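Local coordinates for pesticidal crystal protein Cry4Aa (Bacillus thuringiensis, PDB 2C9K) that lyses midgut epithelial cells of mosquito larvae colloid-osmotically after binding to them, as a pore-forming, receptor-recognising insecticidal toxin, at residues Q517-R522 with N575-A580; H469-I474 with E606-T611; N300-A305 with S315-F320; Q329-F334 with L434-S439. All coordinates share one frame; numbering follows the deposited sequence.

The four contacts fall into two pairs, one in each β-rich domain of the active toxin. Interactions 1 and 2 lie in the C-terminal β-sandwich of this toxin fragment, their centres about 9 Å apart. Strands 517-527 and 600-609 are neighbours in one sheet, and a salt bridge from Arg522 NH2 to Glu606 OE2 (2.6 Å) ties the two contacts together. Interactions 3 and 4 belong to the central β-prism, again with centres about 9 Å apart. Interaction 3 pairs two strands within a sheet, and interaction 4 joins that sheet to another, beside a bound MPD molecule probably left from crystallisation. Between the two pairs, centres lie about 35 to 45 Å apart without contact.

Interaction 1: residues Q517-R522 with N575-A580; sequences QSYFIR and NEVKFA
Tyr519 and Phe579 meet on the buried face of an antiparallel strand pair in the C-terminal β-sandwich, domain III of the three-domain Cry fold. The two short strands run at 137° to each other, so the pair is strongly twisted. Tyr519 N bonds Val577 O at 2.7 Å, and Val577 N returns a bond to Tyr519 O. Phe579 N likewise donates to Gln517 O, whereas the bond from Gln517 N to Phe579 O is weak.

The buried face is the compact one. Tyr519 CE1 comes up to the edge of the Phe579 ring, near its plane, 3.6 Å from CD1, and the two side chains cross at about a right angle. Val577 fills in beside them, with CG2 against Tyr519 CB and CG1 against Ile521 CG2. Phe607 touches both aromatic side chains, while the Tyr519 hydroxyl is hydrogen-bonded to His512 NE2 and Tyr467 O.

The other side, with Ser518 and the solvent-exposed Glu576 and Lys578, is held far more loosely. Glu576 has its CG between the backbone N and the carbonyl carbon (chi1 56°), and the extended chain beyond brings OE1 to Ser518 OG in a weak bond of 3.3 Å. Glu576 CB lies 3.5 Å from Phe520 CE2. Lys578 bends away, and its NZ finds Val544 O instead.

Past Val577 the direct pairing stops and a water takes over, accepting from Ile521 N at 2.8 Å and bridging to Asn575 O at 2.9 Å.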
# COMPACT_ATOMS: atom_id res chain seq x y z
N GLN A 517 -20.92 -21.78 -1.01
CA GLN A 517 -21.33 -20.75 -0.07
C GLN A 517 -22.35 -19.77 -0.62
O GLN A 517 -22.50 -19.62 -1.84
CB GLN A 517 -20.11 -19.94 0.38
CG GLN A 517 -19.57 -20.34 1.73
CD GLN A 517 -20.47 -19.93 2.87
OE1 GLN A 517 -21.70 -20.05 2.80
NE2 GLN A 517 -19.86 -19.46 3.95
N SER A 518 -23.05 -19.12 0.30
CA SER A 518 -24.02 -18.09 -0.03
C SER A 518 -23.44 -16.81 0.55
O SER A 518 -22.73 -16.85 1.55
CB SER A 518 -25.38 -18.39 0.59
OG SER A 518 -26.19 -19.16 -0.29
N TYR A 519 -23.73 -15.68 -0.08
CA TYR A 519 -23.19 -14.42 0.41
C TYR A 519 -24.16 -13.28 0.25
O TYR A 519 -25.30 -13.45 -0.18
CB TYR A 519 -21.92 -14.02 -0.37
CG TYR A 519 -20.81 -15.03 -0.41
CD1 TYR A 519 -20.89 -16.17 -1.21
CD2 TYR A 519 -19.66 -14.84 0.36
CE1 TYR A 519 -19.85 -17.10 -1.26
CE2 TYR A 519 -18.61 -15.76 0.33
CZ TYR A 519 -18.71 -16.89 -0.48
OH TYR A 519 -17.69 -17.81 -0.50
N PHE A 520 -23.66 -12.11 0.62
CA PHE A 520 -24.35 -10.85 0.45
C PHE A 520 -23.17 -10.06 -0.08
O PHE A 520 -22.08 -10.12 0.50
CB PHE A 520 -24.84 -10.26 1.79
CG PHE A 520 -26.17 -10.81 2.24
CD1 PHE A 520 -26.34 -11.27 3.54
CD2 PHE A 520 -27.23 -10.94 1.34
CE1 PHE A 520 -27.53 -11.86 3.94
CE2 PHE A 520 -28.43 -11.53 1.73
CZ PHE A 520 -28.58 -11.99 3.03
N ILE A 521 -23.32 -9.38 -1.20
CA ILE A 521 -22.18 -8.61 -1.66
C ILE A 521 -22.45 -7.18 -1.16
O ILE A 521 -23.55 -6.65 -1.31
CB ILE A 521 -21.95 -8.76 -3.24
CG1 ILE A 521 -22.09 -7.42 -3.94
CG2 ILE A 521 -22.87 -9.82 -3.82
CD1 ILE A 521 -20.89 -6.56 -3.78
N ARG A 522 -21.45 -6.59 -0.51
CA ARG A 522 -21.53 -5.25 0.08
C ARG A 522 -20.53 -4.31 -0.57
O ARG A 522 -19.43 -4.72 -0.90
CB ARG A 522 -21.25 -5.35 1.58
CG ARG A 522 -21.37 -4.08 2.34
CD ARG A 522 -21.18 -4.33 3.82
NE ARG A 522 -19.77 -4.46 4.19
CZ ARG A 522 -19.35 -4.78 5.42
NH1 ARG A 522 -20.24 -5.02 6.37
NH2 ARG A 522 -18.06 -4.84 5.69
N ASN A 575 -30.81 -9.20 -2.19
CA ASN A 575 -30.75 -10.59 -2.62
C ASN A 575 -29.37 -11.22 -2.41
O ASN A 575 -28.34 -10.57 -2.54
CB ASN A 575 -31.17 -10.71 -4.09
CG ASN A 575 -30.44 -9.73 -4.98
OD1 ASN A 575 -30.44 -8.52 -4.73
ND2 ASN A 575 -29.83 -10.24 -6.04
N GLU A 576 -29.37 -12.51 -2.08
CA GLU A 576 -28.12 -13.23 -1.86
C GLU A 576 -27.70 -14.06 -3.06
O GLU A 576 -28.49 -14.37 -3.94
CB GLU A 576 -28.23 -14.13 -0.63
CG GLU A 576 -29.38 -15.12 -0.66
CD GLU A 576 -29.35 -16.06 0.53
OE1 GLU A 576 -28.54 -17.02 0.52
OE2 GLU A 576 -30.13 -15.84 1.49
N VAL A 577 -26.42 -14.41 -3.08
CA VAL A 577 -25.86 -15.19 -4.17
C VAL A 577 -25.18 -16.45 -3.62
O VAL A 577 -24.75 -16.50 -2.46
CB VAL A 577 -24.85 -14.34 -4.95
CG1 VAL A 577 -25.40 -12.94 -5.13
CG2 VAL A 577 -23.53 -14.29 -4.21
N LYS A 578 -25.09 -17.47 -4.45
CA LYS A 578 -24.44 -18.71 -4.06
C LYS A 578 -23.48 -19.11 -5.17
O LYS A 578 -23.85 -19.13 -6.35
CB LYS A 578 -25.48 -19.82 -3.82
CG LYS A 578 -26.39 -20.15 -5.00
CD LYS A 578 -27.42 -19.04 -5.28
CE LYS A 578 -26.95 -18.06 -6.35
NZ LYS A 578 -27.81 -16.84 -6.41
N PHE A 579 -22.25 -19.42 -4.78
CA PHE A 579 -21.22 -19.82 -5.73
C PHE A 579 -20.80 -21.27 -5.49
O PHE A 579 -20.72 -21.72 -4.35
CB PHE A 579 -20.01 -18.90 -5.59
CG PHE A 579 -20.33 -17.44 -5.77
CD1 PHE A 579 -20.05 -16.52 -4.76
CD2 PHE A 579 -20.87 -16.97 -6.96
CE1 PHE A 579 -20.29 -15.16 -4.94
CE2 PHE A 579 -21.12 -15.61 -7.14
CZ PHE A 579 -20.82 -14.71 -6.13
N ALA A 580 -20.53 -21.99 -6.57
CA ALA A 580 -20.10 -23.37 -6.47
C ALA A 580 -18.59 -23.36 -6.35
O ALA A 580 -17.96 -22.33 -6.57
CB ALA A 580 -20.54 -24.16 -7.70
O HOH W 1 -26.07 -8.95 -1.62

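Interaction 2: residues H469-I474 with E606-T611; sequences HLTTQI and EFLPIT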
# COMPACT_ATOMS: atom_id res chain seq x y z
N HIS A 469 -15.00 -18.47 4.75
CA HIS A 469 -14.93 -18.42 6.21
C HIS A 469 -14.65 -17.05 6.80
O HIS A 469 -14.23 -16.95 7.95
CB HIS A 469 -13.87 -19.40 6.71
CG HIS A 469 -12.47 -18.99 6.40
ND1 HIS A 469 -12.01 -18.82 5.11
CD2 HIS A 469 -11.43 -18.68 7.20
CE1 HIS A 469 -10.75 -18.43 5.13
NE2 HIS A 469 -10.37 -18.33 6.39
N LEU A 470 -14.86 -16.01 6.01
CA LEU A 470 -14.63 -14.65 6.48
C LEU A 470 -14.99 -13.65 5.39
O LEU A 470 -15.24 -14.03 4.25
CB LEU A 470 -13.18 -14.48 6.93
CG LEU A 470 -12.10 -14.11 5.91
CD1 LEU A 470 -10.77 -14.03 6.62
CD2 LEU A 470 -12.05 -15.13 4.79
N THR A 471 -15.01 -12.37 5.73
CA THR A 471 -15.35 -11.35 4.75
C THR A 471 -14.20 -11.12 3.80
O THR A 471 -13.06 -10.89 4.22
CB THR A 471 -15.69 -10.02 5.44
OG1 THR A 471 -16.92 -10.16 6.16
CG2 THR A 471 -15.84 -8.90 4.41
N THR A 472 -14.49 -11.20 2.51
CA THR A 472 -13.49 -10.98 1.49
C THR A 472 -13.64 -9.56 0.99
O THR A 472 -14.74 -9.12 0.66
CB THR A 472 -13.66 -11.96 0.32
OG1 THR A 472 -13.52 -13.29 0.80
CG2 THR A 472 -12.60 -11.71 -0.74
N GLN A 473 -12.52 -8.85 0.95
CA GLN A 473 -12.50 -7.47 0.51
C GLN A 473 -11.78 -7.43 -0.84
O GLN A 473 -10.59 -7.71 -0.90
CB GLN A 473 -11.74 -6.64 1.55
CG GLN A 473 -12.04 -5.16 1.56
CD GLN A 473 -11.46 -4.48 2.79
OE1 GLN A 473 -10.24 -4.39 2.95
NE2 GLN A 473 -12.34 -4.01 3.67
N ILE A 474 -12.50 -7.10 -1.90
CA ILE A 474 -11.91 -7.01 -3.24
C ILE A 474 -11.97 -5.59 -3.78
O ILE A 474 -13.03 -5.12 -4.20
CB ILE A 474 -12.63 -7.92 -4.26
CG1 ILE A 474 -12.50 -9.39 -3.85
CG2 ILE A 474 -12.01 -7.73 -5.64
CD1 ILE A 474 -13.11 -10.36 -4.84
N GLU A 606 -17.32 -6.13 -1.30
CA GLU A 606 -17.18 -7.09 -0.23
C GLU A 606 -18.15 -8.26 -0.28
O GLU A 606 -19.32 -8.10 -0.64
CB GLU A 606 -17.28 -6.37 1.12
CG GLU A 606 -16.12 -5.42 1.33
CD GLU A 606 -16.16 -4.67 2.64
OE1 GLU A 606 -15.09 -4.19 3.08
OE2 GLU A 606 -17.26 -4.56 3.24
N PHE A 607 -17.65 -9.43 0.06
CA PHE A 607 -18.48 -10.62 0.08
C PHE A 607 -18.62 -11.09 1.52
O PHE A 607 -17.63 -11.39 2.19
CB PHE A 607 -17.88 -11.72 -0.77
CG PHE A 607 -17.86 -11.41 -2.24
CD1 PHE A 607 -16.83 -10.65 -2.79
CD2 PHE A 607 -18.89 -11.86 -3.06
CE1 PHE A 607 -16.83 -10.34 -4.16
CE2 PHE A 607 -18.90 -11.56 -4.42
CZ PHE A 607 -17.86 -10.80 -4.98
N LEU A 608 -19.85 -11.13 2.00
CA LEU A 608 -20.10 -11.58 3.37
C LEU A 608 -20.67 -12.99 3.38
O LEU A 608 -21.77 -13.22 2.88
CB LEU A 608 -21.10 -10.64 4.05
CG LEU A 608 -20.82 -9.13 4.02
CD1 LEU A 608 -21.76 -8.42 4.98
CD2 LEU A 608 -19.38 -8.87 4.40
N PRO A 609 -19.92 -13.96 3.93
CA PRO A 609 -20.41 -15.34 3.99
C PRO A 609 -21.67 -15.39 4.83
O PRO A 609 -21.73 -14.76 5.89
CB PRO A 609 -19.26 -16.08 4.66
CG PRO A 609 -18.06 -15.30 4.25
CD PRO A 609 -18.53 -13.87 4.39
N ILE A 610 -22.69 -16.12 4.38
CA ILE A 610 -23.92 -16.22 5.15
C ILE A 610 -23.91 -17.48 6.03
O ILE A 610 -24.23 -17.42 7.22
CB ILE A 610 -25.16 -16.28 4.24
CG1 ILE A 610 -25.26 -15.00 3.41
CG2 ILE A 610 -26.41 -16.44 5.09
CD1 ILE A 610 -26.50 -14.95 2.54
N THR A 611 -23.53 -18.61 5.42
CA THR A 611 -23.47 -19.90 6.11
C THR A 611 -22.09 -20.19 6.70
O THR A 611 -21.11 -20.35 5.97
CB THR A 611 -23.86 -21.02 5.15
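Glu606 and Gln473 sit opposite each other as a non-hydrogen-bonded pair of two antiparallel strands in the C-terminal β-sandwich. Glu606 is the side chain to follow. Its CB lies 3.8 Å from Thr472 O, a backbone oxygen already bonded to Phe607 N. With chi1 at -65°, CG stands beside the backbone N and meets Gln473 CG at 4.1 Å; the two chains lie side by side, pointing the same way. CD stands 4.0 Å from Gln473 NE2. At the tip, Glu606 OE1 accepts from Gln473 NE2 in an almost straight bond of 2.8 Å (N-H...O 176°). Amide and carboxylate are nearly coplanar, their planes 10° apart. OE1 also bonds Tyr251 OH, and OE2 forms a salt bridge with Arg522, so both carboxylate oxygens are satisfied; the arginine would be expected to favour the ionised acid.

On the same side, Leu608 CD2 fits against the branches of Thr471, 3.5 Å from CG2. The reverse side carries Phe607, whose CE1 is 3.8 Å from Ile474 CD1. Further along, Pro609 CG and CD pack against the Leu470 carbonyl.

Strand 471-475 is thus placed between the parallel strand 255-256, which bonds to Thr471 and Gln473, and strand 600-609. The latter has strand 517-527 as another neighbour, with Leu608 touching Arg522, while Ile474 touches Ile508 and Cys510 of strand 505-511 in the facing sheet.

Interaction 3: residues N300-A305 with S315-F320; sequences NFYEKA and SHYNMF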
# COMPACT_ATOMS: atom_id res chain seq x y z
N ASN A 300 10.77 -6.27 -21.80
CA ASN A 300 11.39 -6.35 -23.11
C ASN A 300 12.39 -5.23 -23.37
O ASN A 300 11.99 -4.10 -23.64
CB ASN A 300 10.29 -6.33 -24.17
CG ASN A 300 9.19 -7.34 -23.87
OD1 ASN A 300 9.29 -8.51 -24.22
ND2 ASN A 300 8.14 -6.88 -23.20
N PHE A 301 13.68 -5.55 -23.28
CA PHE A 301 14.75 -4.57 -23.50
C PHE A 301 15.50 -4.81 -24.80
O PHE A 301 16.01 -5.91 -25.04
CB PHE A 301 15.75 -4.62 -22.34
CG PHE A 301 15.25 -4.02 -21.07
CD1 PHE A 301 14.24 -4.63 -20.34
CD2 PHE A 301 15.79 -2.82 -20.60
CE1 PHE A 301 13.77 -4.06 -19.15
CE2 PHE A 301 15.32 -2.24 -19.42
CZ PHE A 301 14.31 -2.86 -18.69
N TYR A 302 15.58 -3.78 -25.64
CA TYR A 302 16.30 -3.88 -26.90
C TYR A 302 17.78 -3.54 -26.70
O TYR A 302 18.11 -2.57 -26.01
CB TYR A 302 15.74 -2.91 -27.94
CG TYR A 302 14.35 -3.22 -28.44
CD1 TYR A 302 13.23 -2.66 -27.82
CD2 TYR A 302 14.16 -4.03 -29.55
CE1 TYR A 302 11.95 -2.90 -28.31
CE2 TYR A 302 12.88 -4.28 -30.05
CZ TYR A 302 11.78 -3.71 -29.43
OH TYR A 302 10.53 -3.96 -29.92
N GLU A 303 18.66 -4.33 -27.30
CA GLU A 303 20.10 -4.09 -27.20
C GLU A 303 20.59 -3.64 -28.57
O GLU A 303 19.86 -3.74 -29.56
CB GLU A 303 20.82 -5.38 -26.82
CG GLU A 303 20.51 -6.53 -27.76
CD GLU A 303 21.41 -7.72 -27.54
OE1 GLU A 303 21.44 -8.24 -26.40
OE2 GLU A 303 22.07 -8.14 -28.51
N LYS A 304 21.83 -3.16 -28.64
CA LYS A 304 22.37 -2.70 -29.92
C LYS A 304 22.87 -3.88 -30.76
O LYS A 304 23.35 -4.88 -30.23
CB LYS A 304 23.51 -1.70 -29.68
CG LYS A 304 23.02 -0.35 -29.17
CD LYS A 304 24.15 0.66 -29.01
CE LYS A 304 25.07 0.28 -27.87
NZ LYS A 304 26.13 1.31 -27.68
N ALA A 305 22.73 -3.75 -32.08
CA ALA A 305 23.16 -4.80 -33.01
C ALA A 305 24.64 -5.15 -32.88
O ALA A 305 25.04 -6.28 -33.17
CB ALA A 305 22.87 -4.37 -34.43
N SER A 315 16.38 0.74 -25.49
CA SER A 315 15.02 1.09 -25.10
C SER A 315 14.31 -0.12 -24.50
O SER A 315 14.90 -1.18 -24.37
CB SER A 315 14.27 1.57 -26.34
OG SER A 315 14.42 0.62 -27.39
N HIS A 316 13.04 0.04 -24.13
CA HIS A 316 12.29 -1.08 -23.58
C HIS A 316 10.80 -0.84 -23.53
O HIS A 316 10.33 0.26 -23.77
CB HIS A 316 12.78 -1.41 -22.16
CG HIS A 316 12.29 -0.47 -21.11
ND1 HIS A 316 12.72 0.83 -21.01
CD2 HIS A 316 11.39 -0.65 -20.11
CE1 HIS A 316 12.13 1.41 -19.98
NE2 HIS A 316 11.31 0.53 -19.42
N TYR A 317 10.05 -1.90 -23.24
CA TYR A 317 8.60 -1.81 -23.11
C TYR A 317 8.11 -2.94 -22.20
O TYR A 317 8.79 -3.95 -22.05
CB TYR A 317 7.91 -1.82 -24.48
CG TYR A 317 8.00 -3.11 -25.27
CD1 TYR A 317 7.23 -4.22 -24.93
CD2 TYR A 317 8.87 -3.22 -26.36
CE1 TYR A 317 7.33 -5.41 -25.65
CE2 TYR A 317 8.98 -4.40 -27.08
CZ TYR A 317 8.21 -5.50 -26.72
OH TYR A 317 8.33 -6.68 -27.41
N ASN A 318 6.95 -2.75 -21.59
CA ASN A 318 6.37 -3.74 -20.68
C ASN A 318 5.16 -4.42 -21.30
O ASN A 318 4.43 -3.81 -22.08
CB ASN A 318 5.89 -3.07 -19.38
CG ASN A 318 6.97 -2.27 -18.69
OD1 ASN A 318 7.74 -2.81 -17.90
ND2 ASN A 318 7.02 -0.97 -18.97
N MET A 319 4.96 -5.69 -20.95
CA MET A 319 3.80 -6.47 -21.39
C MET A 319 3.08 -6.82 -20.09
O MET A 319 3.68 -7.35 -19.15
CB MET A 319 4.24 -7.74 -22.13
CG MET A 319 4.71 -7.52 -23.58
SD MET A 319 3.47 -6.74 -24.67
CE MET A 319 2.29 -8.07 -24.90
N PHE A 320 1.79 -6.51 -20.02
CA PHE A 320 1.03 -6.74 -18.79
C PHE A 320 -0.46 -7.00 -19.03
O PHE A 320 -0.97 -6.79 -20.12
CB PHE A 320 1.19 -5.52 -17.89
CG PHE A 320 0.66 -4.26 -18.51
CD1 PHE A 320 -0.64 -3.84 -18.25
CD2 PHE A 320 1.45 -3.52 -19.38
CE1 PHE A 320 -1.15 -2.70 -18.85
CE2 PHE A 320 0.95 -2.37 -19.98
CZ PHE A 320 -0.35 -1.96 -19.72
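Asn300 and Tyr317 are brought face to face by contrasting first torsions: Asn300 has CG anti to the carbonyl carbon, beside the backbone N (chi1 -50°), while Tyr317 has CG between the backbone N and the carbonyl carbon (chi1 67°). The asparagine amide then lies stacked on the phenol ring, its plane 22° from the ring plane. Asn300 CB sits over the same ring in a CH-pi contact, 3.5 Å from its centroid.

From this position Asn300 ND2 donates to Tyr317 O at 3.2 Å, approaching from above the carbonyl plane. Asn300 N bonds that oxygen too, at 3.1 Å, so one residue grips it twice. The amide OD1 is taken by Ser345 OG, which leaves the group little freedom to flip. Next along, the Tyr302 hydroxyl comes to the edge of the Tyr317 ring, 3.3 Å from CE2.

The reverse side of this β-hairpin carries Phe301 and His316, side by side and pointing the same way. Their rings form an offset stack with centroids 4.7 Å apart. His316 CB lies over the centre of the phenyl ring, 3.6 Å from its centroid.

Both strands are the inner pair of a four-stranded antiparallel Greek-key sheet of the central β-prism: strand 329-335 flanks 313-322, and strand 342-347 flanks 294-303. Tyr317 receives Lys330 in a cation-pi contact and packs on Leu343. On the Phe301 side, His316 NE2 bonds Ile437 O of strand 432-440, in a different sheet.

Interaction 4: residues Q329-F334 with L434-S439; sequences QKSSVF and LSFIKS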
# COMPACT_ATOMS: atom_id res chain seq x y z
N GLN A 329 -1.68 -6.51 -22.52
CA GLN A 329 -1.48 -5.17 -23.06
C GLN A 329 0.01 -4.84 -23.13
O GLN A 329 0.82 -5.42 -22.40
CB GLN A 329 -2.19 -4.12 -22.19
CG GLN A 329 -3.68 -4.34 -22.00
CD GLN A 329 -4.27 -3.45 -20.91
OE1 GLN A 329 -4.89 -3.94 -19.95
NE2 GLN A 329 -4.08 -2.14 -21.04
N LYS A 330 0.37 -3.91 -24.00
CA LYS A 330 1.76 -3.52 -24.15
C LYS A 330 1.93 -2.05 -23.77
O LYS A 330 1.05 -1.23 -24.03
CB LYS A 330 2.20 -3.75 -25.60
CG LYS A 330 3.64 -3.38 -25.89
CD LYS A 330 3.87 -3.34 -27.38
CE LYS A 330 5.30 -2.95 -27.73
NZ LYS A 330 5.51 -2.91 -29.21
N SER A 331 3.06 -1.72 -23.16
CA SER A 331 3.30 -0.35 -22.75
C SER A 331 3.98 0.43 -23.86
O SER A 331 4.13 -0.07 -24.98
CB SER A 331 4.21 -0.31 -21.52
OG SER A 331 5.53 -0.64 -21.90
N SER A 332 4.38 1.66 -23.55
CA SER A 332 5.07 2.48 -24.53
C SER A 332 6.48 1.96 -24.64
O SER A 332 6.93 1.20 -23.78
CB SER A 332 5.12 3.95 -24.09
OG SER A 332 3.84 4.54 -24.16
N VAL A 333 7.18 2.33 -25.69
CA VAL A 333 8.55 1.89 -25.83
C VAL A 333 9.39 3.05 -25.34
O VAL A 333 9.65 3.99 -26.09
CB VAL A 333 8.92 1.57 -27.30
CG1 VAL A 333 10.39 1.21 -27.40
CG2 VAL A 333 8.07 0.41 -27.80
N PHE A 334 9.79 3.01 -24.08
CA PHE A 334 10.61 4.08 -23.52
C PHE A 334 12.00 3.96 -24.14
O PHE A 334 12.31 2.95 -24.78
CB PHE A 334 10.69 3.94 -22.00
CG PHE A 334 9.36 3.79 -21.33
CD1 PHE A 334 8.75 2.55 -21.24
CD2 PHE A 334 8.70 4.89 -20.79
CE1 PHE A 334 7.51 2.40 -20.62
CE2 PHE A 334 7.46 4.75 -20.17
CZ PHE A 334 6.87 3.50 -20.08
N LEU A 434 7.71 -6.67 -8.58
CA LEU A 434 7.87 -5.69 -9.66
C LEU A 434 6.58 -5.60 -10.45
O LEU A 434 5.94 -6.61 -10.71
CB LEU A 434 9.03 -6.08 -10.59
CG LEU A 434 9.32 -4.96 -11.59
CD1 LEU A 434 9.91 -3.78 -10.84
CD2 LEU A 434 10.27 -5.43 -12.67
N SER A 435 6.19 -4.40 -10.86
CA SER A 435 4.95 -4.29 -11.60
C SER A 435 5.07 -3.52 -12.90
O SER A 435 4.21 -3.63 -13.77
CB SER A 435 3.87 -3.64 -10.73
OG SER A 435 4.19 -2.30 -10.44
N PHE A 436 6.15 -2.76 -13.04
CA PHE A 436 6.34 -1.92 -14.23
C PHE A 436 7.70 -1.20 -14.19
O PHE A 436 8.27 -0.99 -13.12
CB PHE A 436 5.24 -0.87 -14.26
CG PHE A 436 4.86 -0.40 -15.63
CD1 PHE A 436 4.06 -1.20 -16.45
CD2 PHE A 436 5.25 0.86 -16.08
CE1 PHE A 436 3.64 -0.74 -17.70
CE2 PHE A 436 4.83 1.32 -17.33
CZ PHE A 436 4.02 0.52 -18.14
N ILE A 437 8.20 -0.81 -15.36
CA ILE A 437 9.45 -0.05 -15.45
C ILE A 437 9.29 1.08 -16.47
O ILE A 437 9.25 0.81 -17.67
CB ILE A 437 10.63 -0.92 -15.89
CG1 ILE A 437 10.97 -1.95 -14.82
CG2 ILE A 437 11.84 -0.04 -16.14
CD1 ILE A 437 12.17 -2.82 -15.16
N LYS A 438 9.18 2.32 -16.00
CA LYS A 438 9.04 3.47 -16.89
C LYS A 438 10.40 4.12 -17.07
O LYS A 438 11.34 3.81 -16.34
CB LYS A 438 8.06 4.51 -16.31
CG LYS A 438 6.62 4.30 -16.73
CD LYS A 438 5.67 5.22 -16.01
CE LYS A 438 5.82 6.67 -16.46
NZ LYS A 438 5.23 6.95 -17.80
N SER A 439 10.50 5.04 -18.01
CA SER A 439 11.76 5.71 -18.27
C SER A 439 11.56 7.11 -18.85
O SER A 439 10.67 7.32 -19.67
CB SER A 439 12.57 4.86 -19.24
OG SER A 439 13.96 5.06 -19.07
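Ser331-Phe334 and Phe436-Ser439 run in roughly the same direction, 29° apart, with no hydrogen bond between them; two sheets of the central β-prism meet where the Phe334 side chain packs on the backbone and side chains of strand 432-440. Phe334 carries most of the contact. Its CB points toward the other strand and touches Ser439 CB at 3.5 Å, and the ring then lies across the backbone there. Lys438 CA sits over one face in a CH-pi contact, 3.9 Å from the ring centroid. Lys438 CG meets the ring tip, 3.5 Å from Phe334 CZ, and, within its own strand, lies in plane at the edge of the Phe436 ring.

Phe436, with CG anti to the backbone N (chi1 -151°), reaches out to both serine and phenylalanine. Its CZ approaches Ser331 CB to 3.5 Å, while CE2 stands 4.1 Å from Phe334 CZ. Ser331 turns its hydroxyl elsewhere: OG donates to Ser332 O at 3.0 Å and accepts from Asn318 N of the adjoining strand. Ser439 OG is likewise engaged with Gln449. A bound MPD, probably from the crystallisation liquor, lies about 3 Å from the Phe334 side chain at its nearest atoms.

Between these two segments the contact is therefore apolar and CH-pi, whereas the polar link between the sheets is supplied by His316 NE2 and Asn318 ND2 of strand 313-322, both bonded to Ile437 O.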